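Local coordinates for protein peptidoglycan synthase activator LpoP (Pseudomonas aeruginosa, PDB 6W5Q) that probably activates a peptidoglycan synthase during cell-wall synthesis, as a lipoprotein whose globular C-terminal domain is built from tetratricopeptide-like helices, at residues 24-28 against 29-33; 91-94 against 95-99; 108-111 against 112-116. One frame throughout, in Å; residues are numbered along the deposited sequence.

Interaction 1 (24-28 against 29-33); sequences QQQGS and GDLNS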
ATOM      1  N   GLN A  24      -7.339 -11.171   6.680  1.00 32.40           N
ATOM      2  CA  GLN A  24      -7.717 -11.879   7.901  1.00 40.57           C
ATOM      3  C   GLN A  24      -6.659 -11.717   8.987  1.00 37.35           C
ATOM      4  O   GLN A  24      -6.989 -11.587  10.171  1.00 42.19           O
ATOM      5  CB  GLN A  24      -7.948 -13.365   7.611  1.00 40.84           C
ATOM      6  CG  GLN A  24      -9.154 -13.654   6.738  1.00 49.68           C
ATOM      7  CD  GLN A  24      -9.454 -15.139   6.644  1.00 62.89           C
ATOM      8  OE1 GLN A  24      -9.146 -15.900   7.559  1.00 74.54           O
ATOM      9  NE2 GLN A  24     -10.054 -15.559   5.535  1.00 64.11           N
ATOM     10  N   GLN A  25      -5.379 -11.723   8.599  1.00 38.07           N
ATOM     11  CA  GLN A  25      -4.294 -11.583   9.567  1.00 36.32           C
ATOM     12  C   GLN A  25      -4.184 -10.157  10.089  1.00 41.73           C
ATOM     13  O   GLN A  25      -4.071  -9.944  11.303  1.00 40.58           O
ATOM     14  CB  GLN A  25      -2.983 -12.042   8.941  1.00 32.37           C
ATOM     15  CG  GLN A  25      -3.153 -13.388   8.309  1.00 35.48           C
ATOM     16  CD  GLN A  25      -1.941 -13.904   7.603  1.00 34.36           C
ATOM     17  OE1 GLN A  25      -1.498 -15.017   7.864  1.00 45.14           O
ATOM     18  NE2 GLN A  25      -1.391 -13.117   6.707  1.00 29.27           N
ATOM     19  N   GLN A  26      -4.205  -9.168   9.185  1.00 37.24           N
ATOM     20  CA  GLN A  26      -4.259  -7.775   9.607  1.00 39.72           C
ATOM     21  C   GLN A  26      -5.452  -7.554  10.522  1.00 41.74           C
ATOM     22  O   GLN A  26      -5.318  -6.994  11.614  1.00 40.75           O
ATOM     23  CB  GLN A  26      -4.335  -6.861   8.381  1.00 35.72           C
ATOM     24  CG  GLN A  26      -4.328  -5.384   8.709  1.00 45.34           C
ATOM     25  CD  GLN A  26      -4.289  -4.500   7.476  1.00 45.45           C
ATOM     26  OE1 GLN A  26      -4.707  -4.910   6.391  1.00 48.58           O
ATOM     27  NE2 GLN A  26      -3.784  -3.278   7.637  1.00 44.28           N
ATOM     28  N   GLY A  27      -6.624  -8.043  10.101  1.00 43.59           N
ATOM     29  CA  GLY A  27      -7.830  -7.867  10.893  1.00 40.26           C
ATOM     30  C   GLY A  27      -7.701  -8.456  12.279  1.00 45.16           C
ATOM     31  O   GLY A  27      -8.315  -7.968  13.224  1.00 43.80           O
ATOM     32  N   SER A  28      -6.890  -9.495  12.424  1.00 49.46           N
ATOM     33  CA  SER A  28      -6.701 -10.164  13.697  1.00 47.31           C
ATOM     34  C   SER A  28      -5.606  -9.534  14.556  1.00 52.99           C
ATOM     35  O   SER A  28      -5.456  -9.921  15.722  1.00 54.06           O
ATOM     36  CB  SER A  28      -6.384 -11.636  13.453  1.00 52.38           C
ATOM     37  OG  SER A  28      -5.660 -12.157  14.492  1.00 62.62           O
ATOM     38  N   GLY A  29      -4.842  -8.582  14.019  1.00 51.70           N
ATOM     39  CA  GLY A  29      -3.757  -7.957  14.752  1.00 50.34           C
ATOM     40  C   GLY A  29      -2.374  -8.497  14.450  1.00 46.45           C
ATOM     41  O   GLY A  29      -1.410  -8.088  15.114  1.00 43.87           O
ATOM     42  N   ASP A  30      -2.244  -9.390  13.465  1.00 42.45           N
ATOM     43  CA  ASP A  30      -0.958  -9.994  13.107  1.00 41.64           C
ATOM     44  C   ASP A  30      -0.449  -9.324  11.832  1.00 35.38           C
ATOM     45  O   ASP A  30      -0.496  -9.873  10.729  1.00 35.21           O
ATOM     46  CB  ASP A  30      -1.091 -11.508  12.947  1.00 38.35           C
ATOM     47  CG  ASP A  30       0.273 -12.221  12.897  1.00 45.68           C
ATOM     48  OD1 ASP A  30       1.322 -11.540  12.741  1.00 36.74           O
ATOM     49  OD2 ASP A  30       0.292 -13.469  13.022  1.00 49.33           O
ATOM     50  N   LEU A  31       0.060  -8.107  12.008  1.00 35.25           N
ATOM     51  CA  LEU A  31       0.601  -7.354  10.889  1.00 39.87           C
ATOM     52  C   LEU A  31       1.859  -8.008  10.325  1.00 33.67           C
ATOM     53  O   LEU A  31       2.167  -7.839   9.136  1.00 31.03           O
ATOM     54  CB  LEU A  31       0.860  -5.913  11.332  1.00 34.20           C
ATOM     55  CG  LEU A  31      -0.423  -5.144  11.666  1.00 34.94           C
ATOM     56  CD1 LEU A  31      -0.146  -3.703  12.059  1.00 37.24           C
ATOM     57  CD2 LEU A  31      -1.353  -5.188  10.491  1.00 36.40           C
ATOM     58  N   ASN A  32       2.582  -8.767  11.149  1.00 30.97           N
ATOM     59  CA  ASN A  32       3.782  -9.467  10.679  1.00 38.02           C
ATOM     60  C   ASN A  32       3.433 -10.523   9.626  1.00 34.07           C
ATOM     61  O   ASN A  32       4.035 -10.568   8.542  1.00 31.32           O
ATOM     62  CB  ASN A  32       4.508 -10.087  11.880  1.00 34.92           C
ATOM     63  CG  ASN A  32       5.707 -10.949  11.489  1.00 43.94           C
ATOM     64  OD1 ASN A  32       6.696 -10.455  10.962  1.00 48.92           O
ATOM     65  ND2 ASN A  32       5.633 -12.241  11.789  1.00 43.75           N
ATOM     66  N   SER A  33       2.448 -11.377   9.923  1.00 30.43           N
ATOM     67  CA  SER A  33       2.027 -12.398   8.968  1.00 34.95           C
ATOM     68  C   SER A  33       1.357 -11.778   7.749  1.00 27.61           C
ATOM     69  O   SER A  33       1.603 -12.207   6.613  1.00 25.85           O
ATOM     70  CB  SER A  33       1.086 -13.389   9.643  1.00 33.18           C
ATOM     71  OG  SER A  33       1.720 -13.976  10.752  1.00 35.42           O
TER
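Gln25 lays the end of its side chain against Ser33, with its OE1 3.5 Å from Ser33 CB. Its CG stands beside the backbone N (chi1 -50°) and the chain runs on extended, which carries the amide across the turn to the next helix. The NE2 of Gln25 is hydrogen-bonded to Ser37 OG, one turn further along helix 31-44. Ser37 OG also hydrogen-bonds to Ser33 O.

Next to it, Gln26 uses its aliphatic part. Its CG lies 3.5 Å from Leu31 CD2, and the two side chains meet at a slant. Both also touch Val58 of helix 49-61, so the turn packs on that helix.

The backbone between them is a Schellman motif. Gly29 has positive phi (99°). Gly29 N hydrogen-bonds to Gln26 O at 2.9 Å from above the carbonyl plane, and Asp30 N hydrogen-bonds to Gln25 O at 2.9 Å. Asp30 is then the N-cap of helix 31-44. Its OD1 accepts from Ser33 N at 3.0 Å, nearly straight at 167°. Its OD2 accepts from Ser33 OG at 2.7 Å. Both donors come from above the carboxylate plane.

One helix is thus closed and the next opened within a few residues, as in the tight turn of a TPR helical hairpin. The two bonds to Ser33 fix the carboxylate's rotation, and its negative charge probably interacts favourably with the positive end of the helix dipole.

Interaction 2 (91-94 against 95-99); sequences ELIA and QAREK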
ATOM      1  N   GLU A  91      -2.863   9.069  -0.910  1.00 30.28           N
ATOM      2  CA  GLU A  91      -3.260   9.280   0.481  1.00 35.33           C
ATOM      3  C   GLU A  91      -2.367   8.492   1.434  1.00 34.12           C
ATOM      4  O   GLU A  91      -1.955   9.007   2.476  1.00 33.68           O
ATOM      5  CB  GLU A  91      -4.730   8.899   0.692  1.00 30.14           C
ATOM      6  CG  GLU A  91      -5.141   8.939   2.162  1.00 33.14           C
ATOM      7  CD  GLU A  91      -4.945  10.330   2.805  1.00 39.45           C
ATOM      8  OE1 GLU A  91      -5.002  11.353   2.079  1.00 37.69           O
ATOM      9  OE2 GLU A  91      -4.733  10.405   4.046  1.00 41.23           O
ATOM     10  N   LEU A  92      -2.042   7.245   1.080  1.00 33.33           N
ATOM     11  CA  LEU A  92      -1.073   6.482   1.860  1.00 32.75           C
ATOM     12  C   LEU A  92       0.275   7.185   1.916  1.00 31.30           C
ATOM     13  O   LEU A  92       0.940   7.197   2.957  1.00 29.57           O
ATOM     14  CB  LEU A  92      -0.899   5.085   1.260  1.00 33.57           C
ATOM     15  CG  LEU A  92      -1.702   3.937   1.866  1.00 41.90           C
ATOM     16  CD1 LEU A  92      -3.199   4.254   1.880  1.00 44.09           C
ATOM     17  CD2 LEU A  92      -1.400   2.619   1.117  1.00 37.95           C
ATOM     18  N   ILE A  93       0.715   7.751   0.796  1.00 28.44           N
ATOM     19  CA  ILE A  93       2.007   8.435   0.777  1.00 31.61           C
ATOM     20  C   ILE A  93       1.967   9.678   1.665  1.00 27.57           C
ATOM     21  O   ILE A  93       2.919   9.961   2.401  1.00 29.08           O
ATOM     22  CB  ILE A  93       2.395   8.770  -0.676  1.00 29.78           C
ATOM     23  CG1 ILE A  93       2.673   7.480  -1.449  1.00 26.79           C
ATOM     24  CG2 ILE A  93       3.577   9.746  -0.726  1.00 33.09           C
ATOM     25  CD1 ILE A  93       2.800   7.665  -2.932  1.00 30.56           C
ATOM     26  N   ALA A  94       0.860  10.430   1.609  1.00 32.13           N
ATOM     27  CA  ALA A  94       0.663  11.576   2.490  1.00 33.80           C
ATOM     28  C   ALA A  94       0.773  11.162   3.948  1.00 31.68           C
ATOM     29  O   ALA A  94       1.420  11.836   4.758  1.00 36.89           O
ATOM     30  CB  ALA A  94      -0.707  12.211   2.228  1.00 27.55           C
ATOM     31  N   GLN A  95       0.128  10.053   4.303  1.00 30.80           N
ATOM     32  CA  GLN A  95       0.128   9.618   5.694  1.00 31.79           C
ATOM     33  C   GLN A  95       1.503   9.162   6.121  1.00 36.26           C
ATOM     34  O   GLN A  95       1.896   9.375   7.272  1.00 35.90           O
ATOM     35  CB  GLN A  95      -0.894   8.509   5.888  1.00 37.69           C
ATOM     36  CG  GLN A  95      -2.292   8.947   5.576  1.00 34.10           C
ATOM     37  CD  GLN A  95      -3.289   7.905   5.955  1.00 40.20           C
ATOM     38  OE1 GLN A  95      -4.476   8.012   5.622  1.00 45.91           O
ATOM     39  NE2 GLN A  95      -2.822   6.868   6.651  1.00 31.89           N
ATOM     40  N   ALA A  96       2.255   8.564   5.195  1.00 30.38           N
ATOM     41  CA  ALA A  96       3.627   8.164   5.491  1.00 34.45           C
ATOM     42  C   ALA A  96       4.555   9.375   5.636  1.00 33.41           C
ATOM     43  O   ALA A  96       5.482   9.352   6.455  1.00 32.41           O
ATOM     44  CB  ALA A  96       4.130   7.220   4.397  1.00 28.78           C
ATOM     45  N   ARG A  97       4.355  10.431   4.829  1.00 33.88           N
ATOM     46  CA  ARG A  97       5.163  11.641   5.017  1.00 33.67           C
ATOM     47  C   ARG A  97       4.863  12.282   6.359  1.00 33.99           C
ATOM     48  O   ARG A  97       5.783  12.691   7.076  1.00 30.75           O
ATOM     49  CB  ARG A  97       4.911  12.659   3.899  1.00 31.21           C
ATOM     50  CG  ARG A  97       5.190  12.139   2.495  1.00 35.14           C
ATOM     51  CD  ARG A  97       6.617  11.688   2.363  1.00 34.04           C
ATOM     52  NE  ARG A  97       7.549  12.599   3.004  1.00 36.40           N
ATOM     53  CZ  ARG A  97       8.861  12.405   3.042  1.00 38.50           C
ATOM     54  NH1 ARG A  97       9.384  11.330   2.477  1.00 38.74           N
ATOM     55  NH2 ARG A  97       9.651  13.285   3.643  1.00 36.81           N
ATOM     56  N   GLU A  98       3.572  12.388   6.696  1.00 33.55           N
ATOM     57  CA  GLU A  98       3.133  12.940   7.978  1.00 34.57           C
ATOM     58  C   GLU A  98       3.829  12.265   9.155  1.00 37.61           C
ATOM     59  O   GLU A  98       4.316  12.931  10.076  1.00 36.27           O
ATOM     60  CB  GLU A  98       1.614  12.771   8.115  1.00 36.85           C
ATOM     61  CG  GLU A  98       0.808  13.845   7.447  1.00 43.91           C
ATOM     62  CD  GLU A  98      -0.696  13.639   7.567  1.00 46.97           C
ATOM     63  OE1 GLU A  98      -1.155  12.473   7.669  1.00 41.86           O
ATOM     64  OE2 GLU A  98      -1.419  14.656   7.548  1.00 53.66           O
ATOM     65  N   LYS A  99       3.851  10.930   9.159  1.00 32.27           N
ATOM     66  CA  LYS A  99       4.408  10.217  10.294  1.00 32.39           C
ATOM     67  C   LYS A  99       5.918  10.347  10.341  1.00 32.79           C
ATOM     68  O   LYS A  99       6.516  10.081  11.389  1.00 38.23           O
ATOM     69  CB  LYS A  99       3.980   8.746  10.249  1.00 39.51           C
ATOM     70  CG  LYS A  99       2.469   8.577  10.381  1.00 42.00           C
ATOM     71  CD  LYS A  99       2.080   7.125  10.519  1.00 53.18           C
ATOM     72  CE  LYS A  99       0.596   6.968  10.792  1.00 57.49           C
ATOM     73  NZ  LYS A  99       0.296   5.561  11.189  1.00 66.55           N
TER
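Helix 83-99 is regular alpha-helix here, and across it Glu91 meets Gln95, four residues on. Successive main-chain bonds carry the helix: Gln95 N to Glu91 O at 3.0 Å and Glu98 N to Ala94 O at 2.9 Å, with Ala96 and Arg97 bonded likewise in between. The Glu98 bond is the straightest, at 169°.

Glu91 bends at chi2 (59°), which turns its carboxylate forward along the helix towards Gln95. The carboxylate and amide planes are 69° apart. Gln95 CG passes 3.2 Å from Glu91 OE2 and 3.1 Å from Glu91 O.

In this all-helical, TPR-like array the helix sits between neighbours. Leu92 reaches Tyr53 and Gln57 of helix 49-61, Ile93 packs on Ala72 and Leu76 of helix 65-78, and the small Ala94 rests on Ala109 of helix 103-114.

On the Ile93 side, Arg97 CG lies 3.1 Å from Ile93 O. Arg97 then bends at chi2 and chi3, and its guanidinium makes salt bridges to Asp102 and Glu69. On the Ala94 side, Glu98 CG lies 3.4 Å from Ala94 O. Glu91 OE2 and Glu98 OE1 are 5.5 Å apart, not in contact, and both carboxylates are salt-bridged to Arg110, which probably offsets their repulsion.

Interaction 3 (108-111 against 112-116); sequences LARQ and KAKVS. With SO4 (sulfate ion), chain J.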
ATOM      1  N   LEU A 108       1.370  18.005  -0.348  1.00 28.70           N
ATOM      2  CA  LEU A 108       1.626  17.909  -1.770  1.00 30.62           C
ATOM      3  C   LEU A 108       1.147  16.578  -2.306  1.00 33.99           C
ATOM      4  O   LEU A 108       0.743  16.482  -3.468  1.00 38.25           O
ATOM      5  CB  LEU A 108       3.125  18.095  -2.035  1.00 31.98           C
ATOM      6  CG  LEU A 108       3.653  19.513  -1.776  1.00 39.06           C
ATOM      7  CD1 LEU A 108       5.147  19.605  -2.011  1.00 39.26           C
ATOM      8  CD2 LEU A 108       2.932  20.507  -2.670  1.00 28.12           C
ATOM      9  N   ALA A 109       1.181  15.543  -1.469  1.00 32.55           N
ATOM     10  CA  ALA A 109       0.702  14.236  -1.898  1.00 33.50           C
ATOM     11  C   ALA A 109      -0.813  14.213  -1.937  1.00 35.93           C
ATOM     12  O   ALA A 109      -1.401  13.696  -2.890  1.00 36.86           O
ATOM     13  CB  ALA A 109       1.241  13.149  -0.972  1.00 32.02           C
ATOM     14  N   ARG A 110      -1.461  14.799  -0.922  1.00 32.67           N
ATOM     15  CA  ARG A 110      -2.916  14.865  -0.914  1.00 37.54           C
ATOM     16  C   ARG A 110      -3.427  15.729  -2.047  1.00 43.37           C
ATOM     17  O   ARG A 110      -4.577  15.570  -2.472  1.00 43.83           O
ATOM     18  CB  ARG A 110      -3.425  15.422   0.415  1.00 39.19           C
ATOM     19  CG  ARG A 110      -3.065  14.582   1.608  1.00 34.16           C
ATOM     20  CD  ARG A 110      -4.078  14.718   2.743  1.00 42.91           C
ATOM     21  NE  ARG A 110      -3.986  13.564   3.641  1.00 41.36           N
ATOM     22  CZ  ARG A 110      -3.198  13.510   4.709  1.00 41.86           C
ATOM     23  NH1 ARG A 110      -2.447  14.563   5.033  1.00 38.85           N
ATOM     24  NH2 ARG A 110      -3.165  12.407   5.454  1.00 42.48           N
ATOM     25  N   GLN A 111      -2.595  16.664  -2.523  1.00 39.79           N
ATOM     26  CA  GLN A 111      -2.942  17.457  -3.700  1.00 43.32           C
ATOM     27  C   GLN A 111      -3.006  16.589  -4.952  1.00 47.22           C
ATOM     28  O   GLN A 111      -3.863  16.801  -5.819  1.00 47.26           O
ATOM     29  CB  GLN A 111      -1.920  18.572  -3.901  1.00 43.59           C
ATOM     30  CG  GLN A 111      -2.387  19.949  -3.585  1.00 51.45           C
ATOM     31  CD  GLN A 111      -1.476  20.995  -4.199  1.00 59.76           C
ATOM     32  OE1 GLN A 111      -0.588  20.672  -4.991  1.00 62.56           O
ATOM     33  NE2 GLN A 111      -1.695  22.253  -3.845  1.00 58.67           N
ATOM     34  N   LYS A 112      -2.087  15.619  -5.068  1.00 47.03           N
ATOM     35  CA  LYS A 112      -2.063  14.742  -6.237  1.00 45.19           C
ATOM     36  C   LYS A 112      -3.179  13.720  -6.188  1.00 47.58           C
ATOM     37  O   LYS A 112      -3.667  13.289  -7.237  1.00 59.77           O
ATOM     38  CB  LYS A 112      -0.711  14.030  -6.355  1.00 40.16           C
ATOM     39  CG  LYS A 112       0.452  14.942  -6.113  1.00 38.77           C
ATOM     40  CD  LYS A 112       1.785  14.346  -6.458  1.00 39.01           C
ATOM     41  CE  LYS A 112       2.879  15.389  -6.174  1.00 48.44           C
ATOM     42  NZ  LYS A 112       4.235  14.799  -6.056  1.00 46.57           N
ATOM     43  N   ALA A 113      -3.582  13.313  -4.987  1.00 46.27           N
ATOM     44  CA  ALA A 113      -4.715  12.413  -4.856  1.00 45.56           C
ATOM     45  C   ALA A 113      -5.997  13.079  -5.340  1.00 58.01           C
ATOM     46  O   ALA A 113      -6.869  12.409  -5.905  1.00 60.03           O
ATOM     47  CB  ALA A 113      -4.842  11.957  -3.400  1.00 39.57           C
ATOM     48  N   LYS A 114      -6.113  14.398  -5.160  1.00 56.66           N
ATOM     49  CA  LYS A 114      -7.350  15.108  -5.469  1.00 61.60           C
ATOM     50  C   LYS A 114      -7.454  15.479  -6.938  1.00 69.66           C
ATOM     51  O   LYS A 114      -8.570  15.660  -7.439  1.00 81.38           O
ATOM     52  CB  LYS A 114      -7.479  16.368  -4.599  1.00 59.14           C
ATOM     53  CG  LYS A 114      -8.127  16.149  -3.208  1.00 64.57           C
ATOM     54  CD  LYS A 114      -7.638  14.863  -2.519  1.00 65.40           C
ATOM     55  CE  LYS A 114      -7.741  14.905  -0.997  1.00 62.55           C
ATOM     56  NZ  LYS A 114      -6.739  13.978  -0.371  1.00 56.26           N
ATOM     57  N   VAL A 115      -6.328  15.583  -7.642  1.00 71.30           N
ATOM     58  CA  VAL A 115      -6.351  15.839  -9.079  1.00 78.00           C
ATOM     59  C   VAL A 115      -5.371  14.890  -9.763  1.00 78.04           C
ATOM     60  O   VAL A 115      -4.178  15.186  -9.903  1.00 75.23           O
ATOM     61  CB  VAL A 115      -6.058  17.324  -9.389  1.00 80.72           C
ATOM     62  CG1 VAL A 115      -4.823  17.831  -8.644  1.00 74.29           C
ATOM     63  CG2 VAL A 115      -5.934  17.556 -10.882  1.00 84.32           C
ATOM     64  N   SER A 116      -5.860  13.724 -10.167  1.00 85.62           N
ATOM     65  CA  SER A 116      -4.995  12.738 -10.799  1.00 95.38           C
ATOM     66  C   SER A 116      -5.382  12.544 -12.262  1.00103.91           C
ATOM     67  O   SER A 116      -5.068  13.379 -13.111  1.00103.55           O
ATOM     68  CB  SER A 116      -5.042  11.401 -10.044  1.00 95.45           C
ATOM     69  OG  SER A 116      -6.120  10.589 -10.481  1.00102.28           O
TER
HETATM   70  S   SO4 J 302       6.117  12.559  -8.054  1.00 68.64           S
HETATM   71  O1  SO4 J 302       6.551  12.817  -6.676  1.00 56.60           O
HETATM   72  O2  SO4 J 302       7.270  12.647  -8.948  1.00 65.60           O
HETATM   73  O3  SO4 J 302       5.542  11.217  -8.157  1.00 72.02           O
HETATM   74  O4  SO4 J 302       5.100  13.529  -8.469  1.00 63.43           O
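Lys112 starts its side chain over the preceding turn, with CB 3.5 Å from Ala109 O. Its CG stands beside the backbone N (chi1 -44°), and this sets it 3.1 Å from Leu108 O. CD and CE run extended past Leu108 O, with CE 3.6 Å from it. At the tip NZ gives a hydrogen bond to O4 of a sulfate ion, 2.9 Å away. The sulfate probably comes from the crystallisation liquor.

These are the last turns of helix 103-114, the final helix of the TPR-like array. The helix faces helix 83-99, where Lys112 and Ala113 both touch Trp90. Ala113 N hydrogen-bonds to Ala109 O at 3.0 Å in the carbonyl plane. The other bonds here are mostly weak, and Val115 is the first residue to leave helical angles.

The side chains of Lys114 and Arg110 run alongside each other in one direction. A bend at chi2 (42°) brings Lys114 CD 3.1 Å from Arg110 O, and its NZ makes a weak bond to that oxygen. Arg110 NE and Lys114 NZ stay 4.9 Å apart. Both turn to acids of helix 83-99, Arg110 to Glu98 and Lys114 weakly to Glu91. Val115 CG1 comes 3.2 Å from Gln111 O.

In the fold
The three contacts follow one another along the chain. Interaction 1 joins the first two helices, and interactions 2 and 3 lie on the last two. Interactions 2 and 3 touch, with centres about 12 Å apart. Arg110 makes the join: its NH1 is 2.7 Å from Glu98 OE2 and its NE is 2.9 Å from Glu91 OE1, both salt bridges. Arg110 CG also packs on Ala94 CB, at 3.4 Å. The sulfate is bound at interaction 3. Interaction 1 stands apart. Its centre is about 21 Å from that of interaction 2 and about 29 Å from that of interaction 3, across the chain's centre. Helix 49-61 lies between, touching side chains of both interactions 1 and 2.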